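Local coordinates for cell division control protein 4 (Saccharomyces cerevisiae, PDB 3V7D), which recognises phosphorylated target proteins, among them the CDK inhibitor SIC1, as the substrate-binding subunit of an SCF E3 ubiquitin-protein ligase, at residues H120-Y134 with T137-I150. The protein carries 1 engineered substitution. Residues are numbered along the deposited sequence; the frame is centred on the assembly and turned at random.
Sequences HMTSVITCLQFEDNY and TGADDKMIRVYDSI
The imidazole of His120 is held at both nitrogens and on both faces by residues 137-150. His120 ND1 donates to Asp141 OD1 at 2.9 Å. It comes in on the syn side, 24° out of the carboxylate plane; the ring and carboxylate planes are 60° apart. At the far end His120 NE2 and Thr137 OG1 share a hydrogen bond of 2.9 Å. Ala139 CB lies over one ring face, offset toward the rim. Arg145 CD lies over the centre of the other, 3.8 Å from the ring centroid. Bent at chi3 (73°), the arginine chain brings NE to Tyr147 OH, which also bonds Arg118 O, while NH1 bonds Gln157 OE1.

Asp141 OD1 also takes Met143 N, from the face opposite His120, closing an Asx turn. Asp141 OD2 takes Met121 N at 3.1 Å, from above the carboxylate plane. With an alanine at Asp141, ND1 of His120 and the amides of Met121 and Met143 would probably lose their shared acceptor group, leaving the imidazole less firmly oriented.

Next to this site Thr126 and Cys127 both face Gly138 in a classic beta bulge. Thr126 N donates to Gly138 O at 2.9 Å, and Gly138 N to Cys127 O. At the hairpin end Ser149 N reaches Asn133 O at 3.0 Å. The Thr-His-Asp network ties the loop entering the blade to its second strand and the following turn, as is characteristic of WD40 beta-propellers, here in repeat WD 1.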
ATOM      1  N   HIS B 120      18.804 -21.228 -12.004  1.00 39.82           N
ATOM      2  CA  HIS B 120      18.975 -22.620 -11.586  1.00 41.38           C
ATOM      3  C   HIS B 120      19.452 -23.514 -12.730  1.00 47.28           C
ATOM      4  O   HIS B 120      19.542 -23.078 -13.879  1.00 47.76           O
ATOM      5  CB  HIS B 120      17.664 -23.171 -11.012  1.00 38.90           C
ATOM      6  CG  HIS B 120      17.301 -22.597  -9.680  1.00 39.62           C
ATOM      7  ND1 HIS B 120      17.277 -23.352  -8.526  1.00 36.67           N
ATOM      8  CD2 HIS B 120      16.962 -21.338  -9.313  1.00 38.31           C
ATOM      9  CE1 HIS B 120      16.927 -22.585  -7.509  1.00 40.91           C
ATOM     10  NE2 HIS B 120      16.730 -21.359  -7.959  1.00 40.90           N
ATOM     11  N   MET B 121      19.750 -24.769 -12.408  1.00 49.32           N
ATOM     12  CA  MET B 121      20.164 -25.737 -13.418  1.00 53.96           C
ATOM     13  C   MET B 121      19.014 -26.127 -14.344  1.00 57.29           C
ATOM     14  O   MET B 121      19.238 -26.578 -15.466  1.00 57.98           O
ATOM     15  CB  MET B 121      20.778 -26.977 -12.764  1.00 50.48           C
ATOM     16  CG  MET B 121      22.238 -26.792 -12.370  1.00 53.30           C
ATOM     17  SD  MET B 121      22.911 -28.189 -11.454  1.00 91.10           S
ATOM     18  CE  MET B 121      22.267 -27.869  -9.815  1.00 67.77           C
ATOM     19  N   THR B 122      17.783 -25.954 -13.871  1.00 55.22           N
ATOM     20  CA  THR B 122      16.613 -26.153 -14.719  1.00 57.82           C
ATOM     21  C   THR B 122      16.093 -24.798 -15.185  1.00 56.17           C
ATOM     22  O   THR B 122      16.347 -23.777 -14.546  1.00 53.57           O
ATOM     23  CB  THR B 122      15.492 -26.922 -13.992  1.00 59.74           C
ATOM     24  OG1 THR B 122      15.127 -26.226 -12.793  1.00 57.77           O
ATOM     25  CG2 THR B 122      15.955 -28.325 -13.634  1.00 62.98           C
ATOM     26  N   SER B 123      15.370 -24.788 -16.300  1.00 54.42           N
ATOM     27  CA  SER B 123      14.916 -23.535 -16.894  1.00 52.40           C
ATOM     28  C   SER B 123      13.659 -22.992 -16.217  1.00 48.59           C
ATOM     29  O   SER B 123      13.309 -21.825 -16.389  1.00 45.03           O
ATOM     30  CB  SER B 123      14.682 -23.704 -18.396  1.00 57.01           C
ATOM     31  OG  SER B 123      13.653 -24.642 -18.647  1.00 64.23           O
ATOM     32  N   VAL B 124      12.989 -23.835 -15.441  1.00 48.40           N
ATOM     33  CA  VAL B 124      11.770 -23.427 -14.754  1.00 49.24           C
ATOM     34  C   VAL B 124      12.024 -23.136 -13.278  1.00 49.95           C
ATOM     35  O   VAL B 124      12.555 -23.974 -12.552  1.00 55.46           O
ATOM     36  CB  VAL B 124      10.669 -24.505 -14.861  1.00 51.60           C
ATOM     37  CG1 VAL B 124       9.408 -24.044 -14.151  1.00 48.56           C
ATOM     38  CG2 VAL B 124      10.377 -24.829 -16.318  1.00 54.08           C
ATOM     39  N   ILE B 125      11.643 -21.942 -12.843  1.00 47.22           N
ATOM     40  CA  ILE B 125      11.722 -21.572 -11.437  1.00 46.39           C
ATOM     41  C   ILE B 125      10.331 -21.711 -10.833  1.00 45.58           C
ATOM     42  O   ILE B 125       9.358 -21.220 -11.399  1.00 48.07           O
ATOM     43  CB  ILE B 125      12.211 -20.122 -11.270  1.00 42.05           C
ATOM     44  CG1 ILE B 125      13.532 -19.915 -12.013  1.00 50.05           C
ATOM     45  CG2 ILE B 125      12.342 -19.757  -9.802  1.00 32.68           C
ATOM     46  CD1 ILE B 125      14.590 -20.924 -11.660  1.00 51.83           C
ATOM     47  N   THR B 126      10.234 -22.377  -9.686  1.00 37.74           N
ATOM     48  CA  THR B 126       8.930 -22.736  -9.133  1.00 40.30           C
ATOM     49  C   THR B 126       8.434 -21.776  -8.061  1.00 41.34           C
ATOM     50  O   THR B 126       7.236 -21.681  -7.814  1.00 44.18           O
ATOM     51  CB  THR B 126       8.948 -24.151  -8.532  1.00 45.36           C
ATOM     52  OG1 THR B 126       9.877 -24.192  -7.441  1.00 48.27           O
ATOM     53  CG2 THR B 126       9.355 -25.167  -9.588  1.00 42.66           C
ATOM     54  N   CYS B 127       9.354 -21.077  -7.412  1.00 40.31           N
ATOM     55  CA  CYS B 127       8.973 -20.175  -6.336  1.00 38.91           C
ATOM     56  C   CYS B 127      10.031 -19.115  -6.080  1.00 38.23           C
ATOM     57  O   CYS B 127      11.220 -19.331  -6.317  1.00 39.92           O
ATOM     58  CB  CYS B 127       8.658 -20.952  -5.054  1.00 41.25           C
ATOM     59  SG  CYS B 127       9.899 -22.186  -4.583  1.00 52.27           S
ATOM     60  N   LEU B 128       9.575 -17.962  -5.605  1.00 39.82           N
ATOM     61  CA  LEU B 128      10.446 -16.827  -5.343  1.00 39.17           C
ATOM     62  C   LEU B 128       9.946 -16.050  -4.136  1.00 38.72           C
ATOM     63  O   LEU B 128       8.750 -15.791  -4.004  1.00 34.86           O
ATOM     64  CB  LEU B 128      10.512 -15.906  -6.565  1.00 31.39           C
ATOM     65  CG  LEU B 128      11.472 -14.709  -6.528  1.00 34.65           C
ATOM     66  CD1 LEU B 128      12.003 -14.410  -7.922  1.00 36.80           C
ATOM     67  CD2 LEU B 128      10.807 -13.463  -5.951  1.00 29.54           C
ATOM     68  N   GLN B 129      10.876 -15.689  -3.260  1.00 40.57           N
ATOM     69  CA  GLN B 129      10.601 -14.777  -2.162  1.00 38.38           C
ATOM     70  C   GLN B 129      11.497 -13.563  -2.327  1.00 38.99           C
ATOM     71  O   GLN B 129      12.637 -13.682  -2.777  1.00 38.19           O
ATOM     72  CB  GLN B 129      10.886 -15.443  -0.816  1.00 42.94           C
ATOM     73  CG  GLN B 129       9.864 -16.480  -0.392  1.00 44.60           C
ATOM     74  CD  GLN B 129       8.556 -15.858   0.060  1.00 47.30           C
ATOM     75  OE1 GLN B 129       8.386 -15.531   1.237  1.00 52.27           O
ATOM     76  NE2 GLN B 129       7.625 -15.688  -0.875  1.00 37.05           N
ATOM     77  N   PHE B 130      10.975 -12.395  -1.975  1.00 36.57           N
ATOM     78  CA  PHE B 130      11.752 -11.166  -2.012  1.00 32.19           C
ATOM     79  C   PHE B 130      11.475 -10.390  -0.737  1.00 33.18           C
ATOM     80  O   PHE B 130      10.450  -9.721  -0.625  1.00 30.44           O
ATOM     81  CB  PHE B 130      11.364 -10.327  -3.232  1.00 28.14           C
ATOM     82  CG  PHE B 130      12.130  -9.040  -3.356  1.00 29.86           C
ATOM     83  CD1 PHE B 130      13.397  -8.912  -2.811  1.00 31.27           C
ATOM     84  CD2 PHE B 130      11.578  -7.954  -4.015  1.00 33.60           C
ATOM     85  CE1 PHE B 130      14.099  -7.728  -2.920  1.00 31.42           C
ATOM     86  CE2 PHE B 130      12.276  -6.767  -4.128  1.00 31.76           C
ATOM     87  CZ  PHE B 130      13.539  -6.654  -3.579  1.00 32.98           C
ATOM     88  N   GLU B 131      12.378 -10.507   0.231  1.00 32.77           N
ATOM     89  CA  GLU B 131      12.249  -9.820   1.516  1.00 40.24           C
ATOM     90  C   GLU B 131      13.641  -9.496   2.044  1.00 40.51           C
ATOM     91  O   GLU B 131      14.606 -10.200   1.730  1.00 37.38           O
ATOM     92  CB  GLU B 131      11.546 -10.706   2.559  1.00 44.76           C
ATOM     93  CG  GLU B 131      10.227 -11.352   2.136  1.00 49.88           C
ATOM     94  CD  GLU B 131       9.090 -10.354   2.015  1.00 51.21           C
ATOM     95  OE1 GLU B 131       8.106 -10.663   1.310  1.00 48.70           O
ATOM     96  OE2 GLU B 131       9.177  -9.266   2.626  1.00 48.98           O
ATOM     97  N   ASP B 132      13.738  -8.435   2.840  1.00 42.20           N
ATOM     98  CA  ASP B 132      14.925  -8.180   3.652  1.00 49.63           C
ATOM     99  C   ASP B 132      16.216  -8.114   2.849  1.00 55.28           C
ATOM    100  O   ASP B 132      17.247  -8.621   3.300  1.00 55.48           O
ATOM    101  CB  ASP B 132      15.074  -9.283   4.701  1.00 54.63           C
ATOM    102  CG  ASP B 132      14.974  -8.766   6.114  1.00 61.72           C
ATOM    103  OD1 ASP B 132      15.232  -7.563   6.327  1.00 67.19           O
ATOM    104  OD2 ASP B 132      14.648  -9.573   7.009  1.00 64.31           O
ATOM    105  N   ASN B 133      16.151  -7.526   1.657  1.00 49.10           N
ATOM    106  CA  ASN B 133      17.309  -7.426   0.770  1.00 47.67           C
ATOM    107  C   ASN B 133      17.812  -8.781   0.267  1.00 44.89           C
ATOM    108  O   ASN B 133      18.913  -8.886  -0.271  1.00 45.40           O
ATOM    109  CB  ASN B 133      18.429  -6.622   1.435  1.00 49.19           C
ATOM    110  CG  ASN B 133      17.939  -5.288   1.967  1.00 53.03           C
ATOM    111  OD1 ASN B 133      17.297  -4.517   1.251  1.00 50.23           O
ATOM    112  ND2 ASN B 133      18.226  -5.016   3.234  1.00 54.98           N
ATOM    113  N   TYR B 134      16.993  -9.814   0.445  1.00 40.12           N
ATOM    114  CA  TYR B 134      17.275 -11.122  -0.128  1.00 35.63           C
ATOM    115  C   TYR B 134      16.310 -11.420  -1.260  1.00 37.30           C
ATOM    116  O   TYR B 134      15.120 -11.113  -1.174  1.00 36.29           O
ATOM    117  CB  TYR B 134      17.121 -12.231   0.909  1.00 31.68           C
ATOM    118  CG  TYR B 134      18.153 -12.256   2.007  1.00 37.73           C
ATOM    119  CD1 TYR B 134      19.507 -12.358   1.716  1.00 41.02           C
ATOM    120  CD2 TYR B 134      17.767 -12.229   3.342  1.00 38.47           C
ATOM    121  CE1 TYR B 134      20.454 -12.400   2.726  1.00 43.24           C
ATOM    122  CE2 TYR B 134      18.701 -12.270   4.358  1.00 42.17           C
ATOM    123  CZ  TYR B 134      20.043 -12.356   4.047  1.00 47.38           C
ATOM    124  OH  TYR B 134      20.971 -12.398   5.064  1.00 47.92           O
ATOM    125  N   THR B 137      15.085 -18.094  -4.506  1.00 35.25           N
ATOM    126  CA  THR B 137      14.383 -18.862  -5.526  1.00 37.33           C
ATOM    127  C   THR B 137      14.536 -20.363  -5.325  1.00 43.46           C
ATOM    128  O   THR B 137      15.565 -20.837  -4.843  1.00 43.84           O
ATOM    129  CB  THR B 137      14.893 -18.524  -6.940  1.00 33.75           C
ATOM    130  OG1 THR B 137      16.321 -18.637  -6.965  1.00 34.12           O
ATOM    131  CG2 THR B 137      14.488 -17.109  -7.343  1.00 31.07           C
ATOM    132  N   GLY B 138      13.505 -21.104  -5.712  1.00 45.90           N
ATOM    133  CA  GLY B 138      13.552 -22.554  -5.697  1.00 47.22           C
ATOM    134  C   GLY B 138      13.219 -23.114  -7.068  1.00 47.77           C
ATOM    135  O   GLY B 138      12.494 -22.489  -7.846  1.00 47.84           O
ATOM    136  N   ALA B 139      13.757 -24.289  -7.377  1.00 44.56           N
ATOM    137  CA  ALA B 139      13.440 -24.947  -8.639  1.00 45.59           C
ATOM    138  C   ALA B 139      13.396 -26.466  -8.510  1.00 53.23           C
ATOM    139  O   ALA B 139      13.600 -27.023  -7.428  1.00 51.18           O
ATOM    140  CB  ALA B 139      14.424 -24.531  -9.719  1.00 41.29           C
ATOM    141  N   ASP B 140      13.130 -27.134  -9.627  1.00 55.95           N
ATOM    142  CA  ASP B 140      13.047 -28.583  -9.633  1.00 58.70           C
ATOM    143  C   ASP B 140      14.434 -29.212  -9.680  1.00 60.32           C
ATOM    144  O   ASP B 140      14.566 -30.432  -9.774  1.00 66.84           O
ATOM    145  CB  ASP B 140      12.194 -29.077 -10.799  1.00 65.77           C
ATOM    146  CG  ASP B 140      11.384 -30.307 -10.441  1.00 78.50           C
ATOM    147  OD1 ASP B 140      10.732 -30.296  -9.374  1.00 77.69           O
ATOM    148  OD2 ASP B 140      11.411 -31.288 -11.214  1.00 84.89           O
ATOM    149  N   ASP B 141      15.466 -28.375  -9.610  1.00 55.36           N
ATOM    150  CA  ASP B 141      16.843 -28.852  -9.544  1.00 52.31           C
ATOM    151  C   ASP B 141      17.250 -29.136  -8.100  1.00 49.18           C
ATOM    152  O   ASP B 141      18.432 -29.293  -7.802  1.00 51.73           O
ATOM    153  CB  ASP B 141      17.806 -27.844 -10.190  1.00 50.05           C
ATOM    154  CG  ASP B 141      17.921 -26.542  -9.404  1.00 47.08           C
ATOM    155  OD1 ASP B 141      17.027 -26.240  -8.585  1.00 54.79           O
ATOM    156  OD2 ASP B 141      18.909 -25.809  -9.612  1.00 42.86           O
ATOM    157  N   LYS B 142      16.256 -29.172  -7.213  1.00 48.97           N
ATOM    158  CA  LYS B 142      16.443 -29.482  -5.792  1.00 49.64           C
ATOM    159  C   LYS B 142      17.202 -28.398  -5.019  1.00 50.59           C
ATOM    160  O   LYS B 142      17.519 -28.580  -3.841  1.00 53.25           O
ATOM    161  CB  LYS B 142      17.129 -30.846  -5.605  1.00 49.50           C
ATOM    162  CG  LYS B 142      16.479 -31.999  -6.363  1.00 47.59           C
ATOM    163  CD  LYS B 142      17.294 -33.289  -6.222  1.00 48.79           C
ATOM    164  CE  LYS B 142      16.702 -34.409  -7.060  1.00 53.59           C
ATOM    165  NZ  LYS B 142      17.480 -35.679  -6.948  1.00 66.26           N
ATOM    166  N   MET B 143      17.468 -27.269  -5.670  1.00 46.66           N
ATOM    167  CA  MET B 143      18.272 -26.207  -5.071  1.00 47.03           C
ATOM    168  C   MET B 143      17.476 -24.970  -4.658  1.00 47.70           C
ATOM    169  O   MET B 143      16.436 -24.652  -5.232  1.00 45.36           O
ATOM    170  CB  MET B 143      19.383 -25.778  -6.032  1.00 48.58           C
ATOM    171  CG  MET B 143      20.319 -26.902  -6.433  1.00 55.86           C
ATOM    172  SD  MET B 143      21.007 -27.731  -4.992  1.00 56.59           S
ATOM    173  CE  MET B 143      22.225 -28.797  -5.764  1.00 51.50           C
ATOM    174  N   ILE B 144      17.996 -24.272  -3.655  1.00 48.98           N
ATOM    175  CA  ILE B 144      17.488 -22.967  -3.264  1.00 43.60           C
ATOM    176  C   ILE B 144      18.617 -21.961  -3.437  1.00 44.63           C
ATOM    177  O   ILE B 144      19.709 -22.150  -2.902  1.00 45.64           O
ATOM    178  CB  ILE B 144      17.036 -22.954  -1.795  1.00 43.51           C
ATOM    179  CG1 ILE B 144      15.883 -23.934  -1.580  1.00 45.61           C
ATOM    180  CG2 ILE B 144      16.625 -21.553  -1.379  1.00 43.58           C
ATOM    181  CD1 ILE B 144      15.381 -23.985  -0.151  1.00 42.63           C
ATOM    182  N   ARG B 145      18.366 -20.899  -4.193  1.00 38.99           N
ATOM    183  CA  ARG B 145      19.396 -19.894  -4.416  1.00 38.52           C
ATOM    184  C   ARG B 145      19.041 -18.580  -3.740  1.00 40.13           C
ATOM    185  O   ARG B 145      17.892 -18.142  -3.775  1.00 44.52           O
ATOM    186  CB  ARG B 145      19.662 -19.697  -5.912  1.00 38.48           C
ATOM    187  CG  ARG B 145      20.268 -20.928  -6.586  1.00 41.16           C
ATOM    188  CD  ARG B 145      20.472 -20.730  -8.083  1.00 42.08           C
ATOM    189  NE  ARG B 145      21.585 -19.833  -8.392  1.00 44.66           N
ATOM    190  CZ  ARG B 145      22.856 -20.220  -8.474  1.00 43.82           C
ATOM    191  NH1 ARG B 145      23.181 -21.484  -8.257  1.00 41.09           N
ATOM    192  NH2 ARG B 145      23.806 -19.342  -8.766  1.00 48.28           N
ATOM    193  N   VAL B 146      20.042 -17.965  -3.120  1.00 39.20           N
ATOM    194  CA  VAL B 146      19.857 -16.729  -2.381  1.00 39.14           C
ATOM    195  C   VAL B 146      20.671 -15.612  -3.020  1.00 45.08           C
ATOM    196  O   VAL B 146      21.862 -15.779  -3.305  1.00 44.50           O
ATOM    197  CB  VAL B 146      20.292 -16.887  -0.910  1.00 44.17           C
ATOM    198  CG1 VAL B 146      20.015 -15.610  -0.131  1.00 46.04           C
ATOM    199  CG2 VAL B 146      19.584 -18.075  -0.268  1.00 42.38           C
ATOM    200  N   TYR B 147      20.023 -14.471  -3.237  1.00 38.16           N
ATOM    201  CA  TYR B 147      20.672 -13.331  -3.866  1.00 35.39           C
ATOM    202  C   TYR B 147      20.574 -12.085  -2.988  1.00 37.23           C
ATOM    203  O   TYR B 147      19.625 -11.917  -2.217  1.00 34.79           O
ATOM    204  CB  TYR B 147      20.033 -13.026  -5.224  1.00 36.18           C
ATOM    205  CG  TYR B 147      20.022 -14.163  -6.226  1.00 36.40           C
ATOM    206  CD1 TYR B 147      19.102 -15.204  -6.123  1.00 33.76           C
ATOM    207  CD2 TYR B 147      20.900 -14.170  -7.305  1.00 38.90           C
ATOM    208  CE1 TYR B 147      19.079 -16.231  -7.048  1.00 32.80           C
ATOM    209  CE2 TYR B 147      20.884 -15.197  -8.238  1.00 33.11           C
ATOM    210  CZ  TYR B 147      19.971 -16.222  -8.105  1.00 35.41           C
ATOM    211  OH  TYR B 147      19.952 -17.242  -9.030  1.00 38.24           O
ATOM    212  N   ASP B 148      21.567 -11.213  -3.127  1.00 34.97           N
ATOM    213  CA  ASP B 148      21.601  -9.909  -2.480  1.00 31.00           C
ATOM    214  C   ASP B 148      20.979  -8.908  -3.447  1.00 37.20           C
ATOM    215  O   ASP B 148      21.503  -8.696  -4.534  1.00 34.99           O
ATOM    216  CB  ASP B 148      23.065  -9.546  -2.208  1.00 33.95           C
ATOM    217  CG  ASP B 148      23.240  -8.211  -1.500  1.00 42.88           C
ATOM    218  OD1 ASP B 148      22.351  -7.339  -1.574  1.00 44.64           O
ATOM    219  OD2 ASP B 148      24.305  -8.029  -0.875  1.00 53.59           O
ATOM    220  N   SER B 149      19.869  -8.284  -3.061  1.00 38.54           N
ATOM    221  CA  SER B 149      19.188  -7.359  -3.970  1.00 38.53           C
ATOM    222  C   SER B 149      19.784  -5.952  -3.946  1.00 38.99           C
ATOM    223  O   SER B 149      19.528  -5.147  -4.842  1.00 40.32           O
ATOM    224  CB  SER B 149      17.681  -7.308  -3.691  1.00 36.33           C
ATOM    225  OG  SER B 149      17.415  -7.000  -2.333  1.00 38.35           O
ATOM    226  N   ILE B 150      20.579  -5.657  -2.920  1.00 37.40           N
ATOM    227  CA  ILE B 150      21.235  -4.358  -2.821  1.00 38.05           C
ATOM    228  C   ILE B 150      22.435  -4.289  -3.765  1.00 40.01           C
ATOM    229  O   ILE B 150      22.526  -3.397  -4.610  1.00 38.52           O
ATOM    230  CB  ILE B 150      21.697  -4.056  -1.378  1.00 43.05           C
ATOM    231  CG1 ILE B 150      20.495  -3.982  -0.431  1.00 40.06           C
ATOM    232  CG2 ILE B 150      22.495  -2.753  -1.331  1.00 39.02           C
ATOM    233  CD1 ILE B 150      20.879  -3.740   1.014  1.00 44.98           C
TER